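Effector protein B, substrate of the Dot/Icm secretion system (Legionella drancourtii, PDB 4JVS) probably acts as a GTPase-activating protein, its GAP domain speeding GTP hydrolysis by a small GTPase, most likely a Rab as in related LepB effectors. Local coordinates at residues 43-48 against 193-198; 248-253 against 264-269. All blocks are in the same frame, centred on the assembly; numbering follows the deposited sequence.

Contact 1: residues 43-48 against 193-198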
ATOM      1  N   GLY A  43      22.986  14.711  -7.337  1.00 42.47           N
ATOM      2  CA  GLY A  43      24.090  15.565  -7.716  1.00 42.03           C
ATOM      3  C   GLY A  43      23.675  16.643  -8.698  1.00 46.99           C
ATOM      4  O   GLY A  43      24.014  17.816  -8.518  1.00 47.38           O
ATOM      5  N   LEU A  44      22.941  16.242  -9.737  1.00 47.41           N
ATOM      6  CA  LEU A  44      22.421  17.167 -10.739  1.00 46.19           C
ATOM      7  C   LEU A  44      21.457  18.194 -10.139  1.00 46.14           C
ATOM      8  O   LEU A  44      21.403  19.342 -10.574  1.00 48.38           O
ATOM      9  CB  LEU A  44      21.700  16.401 -11.851  1.00 46.07           C
ATOM     10  CG  LEU A  44      22.484  15.589 -12.879  1.00 41.59           C
ATOM     11  CD1 LEU A  44      21.537  14.930 -13.858  1.00 42.65           C
ATOM     12  CD2 LEU A  44      23.432  16.497 -13.611  1.00 45.28           C
ATOM     13  N   LEU A  45      20.682  17.795  -9.172  1.00 44.01           N
ATOM     14  CA  LEU A  45      19.716  18.695  -8.599  1.00 47.18           C
ATOM     15  C   LEU A  45      20.274  19.546  -7.477  1.00 49.63           C
ATOM     16  O   LEU A  45      19.634  20.464  -7.019  1.00 49.52           O
ATOM     17  CB  LEU A  45      18.491  17.908  -8.139  1.00 46.92           C
ATOM     18  CG  LEU A  45      17.708  17.226  -9.257  1.00 48.13           C
ATOM     19  CD1 LEU A  45      16.467  16.537  -8.771  1.00 47.16           C
ATOM     20  CD2 LEU A  45      17.349  18.207 -10.331  1.00 46.96           C
ATOM     21  N   GLY A  46      21.472  19.230  -7.032  1.00 46.02           N
ATOM     22  CA  GLY A  46      22.096  19.965  -5.967  1.00 44.32           C
ATOM     23  C   GLY A  46      22.968  21.034  -6.528  1.00 51.06           C
ATOM     24  O   GLY A  46      23.585  21.801  -5.835  1.00 52.59           O
ATOM     25  N   GLN A  47      23.029  21.075  -7.828  1.00 51.13           N
ATOM     26  CA  GLN A  47      23.866  22.012  -8.479  1.00 50.31           C
ATOM     27  C   GLN A  47      23.242  23.341  -8.299  1.00 49.80           C
ATOM     28  O   GLN A  47      22.097  23.445  -7.988  1.00 51.07           O
ATOM     29  CB  GLN A  47      23.971  21.680  -9.933  1.00 51.27           C
ATOM     30  CG  GLN A  47      25.227  20.949 -10.297  1.00 49.53           C
ATOM     31  CD  GLN A  47      25.240  20.669 -11.759  1.00 60.16           C
ATOM     32  OE1 GLN A  47      24.214  20.332 -12.329  1.00 64.48           O
ATOM     33  NE2 GLN A  47      26.379  20.847 -12.390  1.00 61.02           N
ATOM     34  N   ILE A  48      24.044  24.366  -8.439  1.00 48.03           N
ATOM     35  CA  ILE A  48      23.650  25.688  -8.103  1.00 48.96           C
ATOM     36  C   ILE A  48      22.681  26.315  -9.057  1.00 50.52           C
ATOM     37  O   ILE A  48      22.811  26.208 -10.235  1.00 51.62           O
ATOM     38  CB  ILE A  48      24.903  26.530  -7.939  1.00 46.69           C
ATOM     39  CG1 ILE A  48      24.792  27.835  -8.669  1.00 45.86           C
ATOM     40  CG2 ILE A  48      26.090  25.745  -8.410  1.00 44.66           C
ATOM     41  CD1 ILE A  48      25.630  28.906  -8.037  1.00 45.98           C
ATOM     42  N   PRO A 193      11.793  20.686  -3.347  1.00 58.26           N
ATOM     43  CA  PRO A 193      12.728  20.458  -2.276  1.00 52.90           C
ATOM     44  C   PRO A 193      12.393  19.138  -1.697  1.00 49.75           C
ATOM     45  O   PRO A 193      13.156  18.572  -0.970  1.00 49.66           O
ATOM     46  CB  PRO A 193      12.376  21.548  -1.291  1.00 50.61           C
ATOM     47  CG  PRO A 193      11.544  22.522  -2.035  1.00 52.79           C
ATOM     48  CD  PRO A 193      11.494  22.105  -3.454  1.00 58.39           C
ATOM     49  N   VAL A 194      11.164  18.730  -1.930  1.00 50.20           N
ATOM     50  CA  VAL A 194      10.665  17.439  -1.539  1.00 50.52           C
ATOM     51  C   VAL A 194      11.335  16.300  -2.289  1.00 48.84           C
ATOM     52  O   VAL A 194      11.620  15.280  -1.725  1.00 45.11           O
ATOM     53  CB  VAL A 194       9.154  17.399  -1.701  1.00 47.77           C
ATOM     54  CG1 VAL A 194       8.554  16.376  -0.797  1.00 41.69           C
ATOM     55  CG2 VAL A 194       8.599  18.731  -1.323  1.00 50.56           C
ATOM     56  N   LEU A 195      11.563  16.486  -3.572  1.00 46.63           N
ATOM     57  CA  LEU A 195      12.325  15.557  -4.332  1.00 44.67           C
ATOM     58  C   LEU A 195      13.725  15.513  -3.804  1.00 46.07           C
ATOM     59  O   LEU A 195      14.276  14.482  -3.582  1.00 45.97           O
ATOM     60  CB  LEU A 195      12.375  16.041  -5.760  1.00 43.55           C
ATOM     61  CG  LEU A 195      12.407  15.069  -6.911  1.00 42.69           C
ATOM     62  CD1 LEU A 195      13.140  15.724  -8.029  1.00 40.84           C
ATOM     63  CD2 LEU A 195      13.087  13.784  -6.547  1.00 41.74           C
ATOM     64  N   GLN A 196      14.284  16.667  -3.547  1.00 47.20           N
ATOM     65  CA  GLN A 196      15.662  16.775  -3.178  1.00 45.99           C
ATOM     66  C   GLN A 196      15.891  16.047  -1.916  1.00 44.35           C
ATOM     67  O   GLN A 196      16.900  15.427  -1.740  1.00 43.94           O
ATOM     68  CB  GLN A 196      15.999  18.224  -2.948  1.00 48.16           C
ATOM     69  CG  GLN A 196      15.948  19.063  -4.186  1.00 51.83           C
ATOM     70  CD  GLN A 196      16.217  20.502  -3.908  1.00 58.94           C
ATOM     71  OE1 GLN A 196      16.008  20.985  -2.810  1.00 61.52           O
ATOM     72  NE2 GLN A 196      16.692  21.202  -4.905  1.00 60.33           N
ATOM     73  N   LYS A 197      14.943  16.176  -1.020  1.00 43.89           N
ATOM     74  CA  LYS A 197      14.935  15.473   0.236  1.00 42.94           C
ATOM     75  C   LYS A 197      14.737  13.984   0.121  1.00 43.11           C
ATOM     76  O   LYS A 197      15.303  13.225   0.859  1.00 40.71           O
ATOM     77  CB  LYS A 197      13.918  16.077   1.160  1.00 36.23           C
ATOM     78  CG  LYS A 197      14.217  15.794   2.595  1.00 35.83           C
ATOM     79  CD  LYS A 197      13.015  15.987   3.464  1.00 37.93           C
ATOM     80  CE  LYS A 197      13.361  15.690   4.900  1.00 38.45           C
ATOM     81  NZ  LYS A 197      13.479  14.241   5.146  1.00 42.27           N
ATOM     82  N   ALA A 198      13.890  13.570  -0.788  1.00 41.25           N
ATOM     83  CA  ALA A 198      13.636  12.174  -0.980  1.00 40.51           C
ATOM     84  C   ALA A 198      14.885  11.504  -1.424  1.00 42.21           C
ATOM     85  O   ALA A 198      15.164  10.409  -1.061  1.00 43.32           O
ATOM     86  CB  ALA A 198      12.547  11.975  -2.001  1.00 40.19           C
TER
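L45 reaches L195 because its side chain runs out straight. CG lies beside the backbone N and anti to the carbonyl carbon (chi1 -64°). CD1 then continues the line away from CA (chi2 -176°). The methyl at this end does the touching: L45 CD1 lies 3.5 Å from L195 CD1. The two leucine side chains cross at about a right angle, so they meet methyl to methyl and do not run alongside each other. Both leucines are buried, and both point their CB toward the partner segment.

Q196 makes the second approach. Its CB does not face the segment 43-48, but the chain is extended beyond CG (chi2 177°), and this carries the amide across. Q196 NE2 ends 3.7 Å from L45 O, too long to count as a hydrogen bond. The amide therefore lies close to the carbonyl without being fixed by it. L45 takes part twice, with its methyl against L195 and its carbonyl near Q196. The CA atoms of L45 and Q196 are 7.0 Å apart, the closest CA pair across the contact.

The contact is small, with 125 Å² buried over both sides. This is plain packing within the LepB GAP N-terminal subdomain. It sets the end of helix 34-45 against the start of helix 193-214. The start of helix 193-214 also packs V194 on Q173 and A198 on I170 of helix 156-177. L45 also rests on P24 and V53 of nearby loops. L195 also packs on L174 and I177, so helix 156-177 adds to the same apolar patch.

Contact 2: residues 248-253 against 264-269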
ATOM      1  N   THR A 248      -3.279 -19.350  -1.148  1.00 35.16           N
ATOM      2  CA  THR A 248      -2.290 -18.304  -0.934  1.00 34.79           C
ATOM      3  C   THR A 248      -0.867 -18.849  -1.084  1.00 37.22           C
ATOM      4  O   THR A 248      -0.013 -18.217  -1.711  1.00 37.67           O
ATOM      5  CB  THR A 248      -2.455 -17.652   0.450  1.00 35.93           C
ATOM      6  OG1 THR A 248      -3.733 -17.018   0.523  1.00 37.71           O
ATOM      7  CG2 THR A 248      -1.373 -16.600   0.696  1.00 35.49           C
ATOM      8  N   ILE A 249      -0.623 -20.028  -0.518  1.00 37.08           N
ATOM      9  CA  ILE A 249       0.690 -20.670  -0.600  1.00 39.20           C
ATOM     10  C   ILE A 249       1.017 -21.059  -2.045  1.00 39.61           C
ATOM     11  O   ILE A 249       2.093 -20.743  -2.554  1.00 40.28           O
ATOM     12  CB  ILE A 249       0.792 -21.909   0.338  1.00 37.20           C
ATOM     13  CG1 ILE A 249       0.771 -21.475   1.807  1.00 35.31           C
ATOM     14  CG2 ILE A 249       2.051 -22.685   0.048  1.00 36.09           C
ATOM     15  CD1 ILE A 249       0.741 -22.615   2.814  1.00 32.63           C
ATOM     16  N   CYS A 250       0.080 -21.732  -2.706  1.00 38.75           N
ATOM     17  CA  CYS A 250       0.255 -22.121  -4.100  1.00 39.50           C
ATOM     18  C   CYS A 250       0.571 -20.935  -5.015  1.00 40.53           C
ATOM     19  O   CYS A 250       1.512 -20.992  -5.816  1.00 40.08           O
ATOM     20  CB  CYS A 250      -0.993 -22.837  -4.597  1.00 37.37           C
ATOM     21  SG  CYS A 250      -1.167 -24.460  -3.889  1.00 44.06           S
ATOM     22  N   PHE A 251      -0.223 -19.872  -4.896  1.00 38.66           N
ATOM     23  CA  PHE A 251      -0.021 -18.669  -5.698  1.00 38.00           C
ATOM     24  C   PHE A 251       1.356 -18.073  -5.469  1.00 37.23           C
ATOM     25  O   PHE A 251       1.947 -17.488  -6.377  1.00 36.88           O
ATOM     26  CB  PHE A 251      -1.083 -17.630  -5.378  1.00 34.31           C
ATOM     27  CG  PHE A 251      -2.405 -17.913  -6.002  1.00 36.42           C
ATOM     28  CD1 PHE A 251      -2.481 -18.531  -7.231  1.00 37.81           C
ATOM     29  CD2 PHE A 251      -3.576 -17.555  -5.363  1.00 36.54           C
ATOM     30  CE1 PHE A 251      -3.700 -18.793  -7.811  1.00 36.44           C
ATOM     31  CE2 PHE A 251      -4.798 -17.812  -5.941  1.00 37.92           C
ATOM     32  CZ  PHE A 251      -4.858 -18.432  -7.163  1.00 36.12           C
ATOM     33  N   GLU A 252       1.855 -18.234  -4.248  1.00 36.45           N
ATOM     34  CA  GLU A 252       3.139 -17.674  -3.860  1.00 37.51           C
ATOM     35  C   GLU A 252       4.269 -18.513  -4.452  1.00 41.00           C
ATOM     36  O   GLU A 252       5.235 -17.975  -4.995  1.00 42.24           O
ATOM     37  CB  GLU A 252       3.243 -17.616  -2.332  1.00 36.78           C
ATOM     38  CG  GLU A 252       4.403 -16.791  -1.794  1.00 35.36           C
ATOM     39  CD  GLU A 252       4.353 -15.338  -2.221  1.00 36.20           C
ATOM     40  OE1 GLU A 252       3.294 -14.684  -2.035  1.00 36.44           O
ATOM     41  OE2 GLU A 252       5.379 -14.856  -2.754  1.00 36.48           O
ATOM     42  N   GLU A 253       4.126 -19.833  -4.359  1.00 42.52           N
ATOM     43  CA  GLU A 253       5.141 -20.771  -4.835  1.00 41.41           C
ATOM     44  C   GLU A 253       5.403 -20.652  -6.340  1.00 39.76           C
ATOM     45  O   GLU A 253       6.521 -20.849  -6.793  1.00 42.51           O
ATOM     46  CB  GLU A 253       4.758 -22.207  -4.445  1.00 41.07           C
ATOM     47  CG  GLU A 253       4.792 -22.470  -2.936  1.00 40.20           C
ATOM     48  CD  GLU A 253       6.166 -22.224  -2.338  1.00 43.54           C
ATOM     49  OE1 GLU A 253       7.167 -22.615  -2.968  1.00 46.63           O
ATOM     50  OE2 GLU A 253       6.262 -21.630  -1.244  1.00 44.34           O
ATOM     51  N   MET A 264       4.138 -28.952  -4.182  1.00 44.52           N
ATOM     52  CA  MET A 264       3.941 -30.328  -4.572  1.00 44.32           C
ATOM     53  C   MET A 264       3.248 -31.123  -3.494  1.00 43.95           C
ATOM     54  O   MET A 264       2.457 -31.984  -3.749  1.00 41.64           O
ATOM     55  CB  MET A 264       5.256 -30.952  -4.969  1.00 47.58           C
ATOM     56  CG  MET A 264       5.579 -30.860  -6.442  1.00 46.75           C
ATOM     57  SD  MET A 264       4.139 -30.542  -7.404  1.00 45.92           S
ATOM     58  CE  MET A 264       4.873 -29.841  -8.828  1.00 48.55           C
ATOM     59  N   ARG A 265       3.576 -30.811  -2.267  1.00 45.32           N
ATOM     60  CA  ARG A 265       2.981 -31.442  -1.123  1.00 45.62           C
ATOM     61  C   ARG A 265       1.506 -31.207  -1.079  1.00 43.24           C
ATOM     62  O   ARG A 265       0.748 -32.057  -0.721  1.00 43.50           O
ATOM     63  CB  ARG A 265       3.589 -30.833   0.116  1.00 42.53           C
ATOM     64  CG  ARG A 265       3.766 -31.793   1.252  1.00 45.77           C
ATOM     65  CD  ARG A 265       5.090 -31.581   1.925  1.00 45.36           C
ATOM     66  NE  ARG A 265       4.879 -30.819   3.117  1.00 50.06           N
ATOM     67  CZ  ARG A 265       5.768 -30.022   3.656  1.00 53.35           C
ATOM     68  NH1 ARG A 265       5.446 -29.349   4.741  1.00 56.97           N
ATOM     69  NH2 ARG A 265       6.961 -29.896   3.115  1.00 55.21           N
ATOM     70  N   ILE A 266       1.124 -30.008  -1.417  1.00 42.27           N
ATOM     71  CA  ILE A 266      -0.256 -29.552  -1.377  1.00 42.56           C
ATOM     72  C   ILE A 266      -1.069 -30.114  -2.534  1.00 40.80           C
ATOM     73  O   ILE A 266      -2.185 -30.591  -2.347  1.00 41.85           O
ATOM     74  CB  ILE A 266      -0.300 -28.013  -1.412  1.00 42.77           C
ATOM     75  CG1 ILE A 266       0.234 -27.446  -0.090  1.00 41.36           C
ATOM     76  CG2 ILE A 266      -1.697 -27.517  -1.710  1.00 40.59           C
ATOM     77  CD1 ILE A 266       0.611 -25.980  -0.166  1.00 42.56           C
ATOM     78  N   LEU A 267      -0.496 -30.066  -3.729  1.00 40.92           N
ATOM     79  CA  LEU A 267      -1.187 -30.530  -4.923  1.00 41.51           C
ATOM     80  C   LEU A 267      -1.269 -32.063  -4.988  1.00 41.45           C
ATOM     81  O   LEU A 267      -2.128 -32.627  -5.647  1.00 41.44           O
ATOM     82  CB  LEU A 267      -0.478 -29.981  -6.160  1.00 43.87           C
ATOM     83  CG  LEU A 267      -0.870 -28.641  -6.796  1.00 40.33           C
ATOM     84  CD1 LEU A 267      -1.637 -27.741  -5.859  1.00 39.11           C
ATOM     85  CD2 LEU A 267       0.382 -27.950  -7.286  1.00 40.24           C
ATOM     86  N   LYS A 268      -0.366 -32.727  -4.283  1.00 43.86           N
ATOM     87  CA  LYS A 268      -0.265 -34.181  -4.282  1.00 41.58           C
ATOM     88  C   LYS A 268      -1.326 -34.810  -3.396  1.00 42.52           C
ATOM     89  O   LYS A 268      -1.507 -36.023  -3.416  1.00 46.06           O
ATOM     90  CB  LYS A 268       1.100 -34.559  -3.702  1.00 43.62           C
ATOM     91  CG  LYS A 268       1.641 -35.921  -4.034  1.00 47.69           C
ATOM     92  CD  LYS A 268       2.709 -36.305  -3.014  1.00 47.79           C
ATOM     93  CE  LYS A 268       3.694 -35.179  -2.767  1.00 45.69           C
ATOM     94  NZ  LYS A 268       4.627 -35.514  -1.653  1.00 50.49           N
ATOM     95  N   SER A 269      -1.987 -33.980  -2.618  1.00 43.77           N
ATOM     96  CA  SER A 269      -2.720 -34.397  -1.453  1.00 41.90           C
ATOM     97  C   SER A 269      -4.187 -34.637  -1.486  1.00 47.18           C
ATOM     98  O   SER A 269      -4.732 -34.935  -0.478  1.00 53.64           O
ATOM     99  CB  SER A 269      -2.462 -33.465  -0.317  1.00 43.74           C
ATOM    100  OG  SER A 269      -3.159 -33.885   0.813  1.00 41.43           O
TER
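E252 OE1, two residues past the C250 that touches I266 and L267, is gripped by two groups, Y116 OH and H124 NE2. The other carboxylate oxygen, OE2, bonds to N255 ND2. Both oxygens are thus held, which should fix the carboxylate's rotation and satisfy it in a buried place. E252 takes no direct part in the packing against 264-269.

That packing is wholly apolar. C250 SG sits beside its own backbone N (chi1 -71°) and points at the partner helix. Two methyls lie next to each other in front of it. I266 CG2 is 3.8 Å from C250 SG. L267 CD1 is 3.9 Å from the same sulfur, which is therefore directed between the two branches.

The two segments belong to consecutive helices, 243-253 and 261-267, of the LepB GAP C-terminal subdomain. Together they form a helix-loop-helix unit, with the loop between residues 253 and 261. The nearest CA atoms, those of C250 and I266, are 7.9 Å apart.

I266 meets both I249 and C250 by dividing its branches. CG2 goes to the sulfur, while the longer arm extends to its tip (chi2 163°) and brings CD1 to I249. I266 CD1 lies 3.6 Å from I249 CG2. It is also 4.1 Å from I249 CB, so the methyl rests against the branch point as well as the branch. The two isoleucine side chains approach at a slant. L267 differs: its CB does not face 248-253, and contact comes through CD1 at the end of the chain.

L238 of helix 235-238 touches both I249 and I266. I299 of helix 292-306 touches C250, and R303 of that helix bonds to L267 O.

The two contacts lie in series along the chain, and contact 1 closes before contact 2 opens. Contact 1 belongs to the N-terminal subdomain of the GAP domain and contact 2 to the C-terminal subdomain. They share no helix. Their centres are 47 Å apart, their nearest atoms about 27 Å apart, and they lie on opposite sides of the chain's centre. Their spans differ too. Contact 1 joins segments with 144 residues between them, whereas contact 2 joins neighbouring helices with only 10 residues between its segments. Each is a packing contact inside its own subdomain, one between helices far apart in sequence, the other between successive helices, within a largely helical domain.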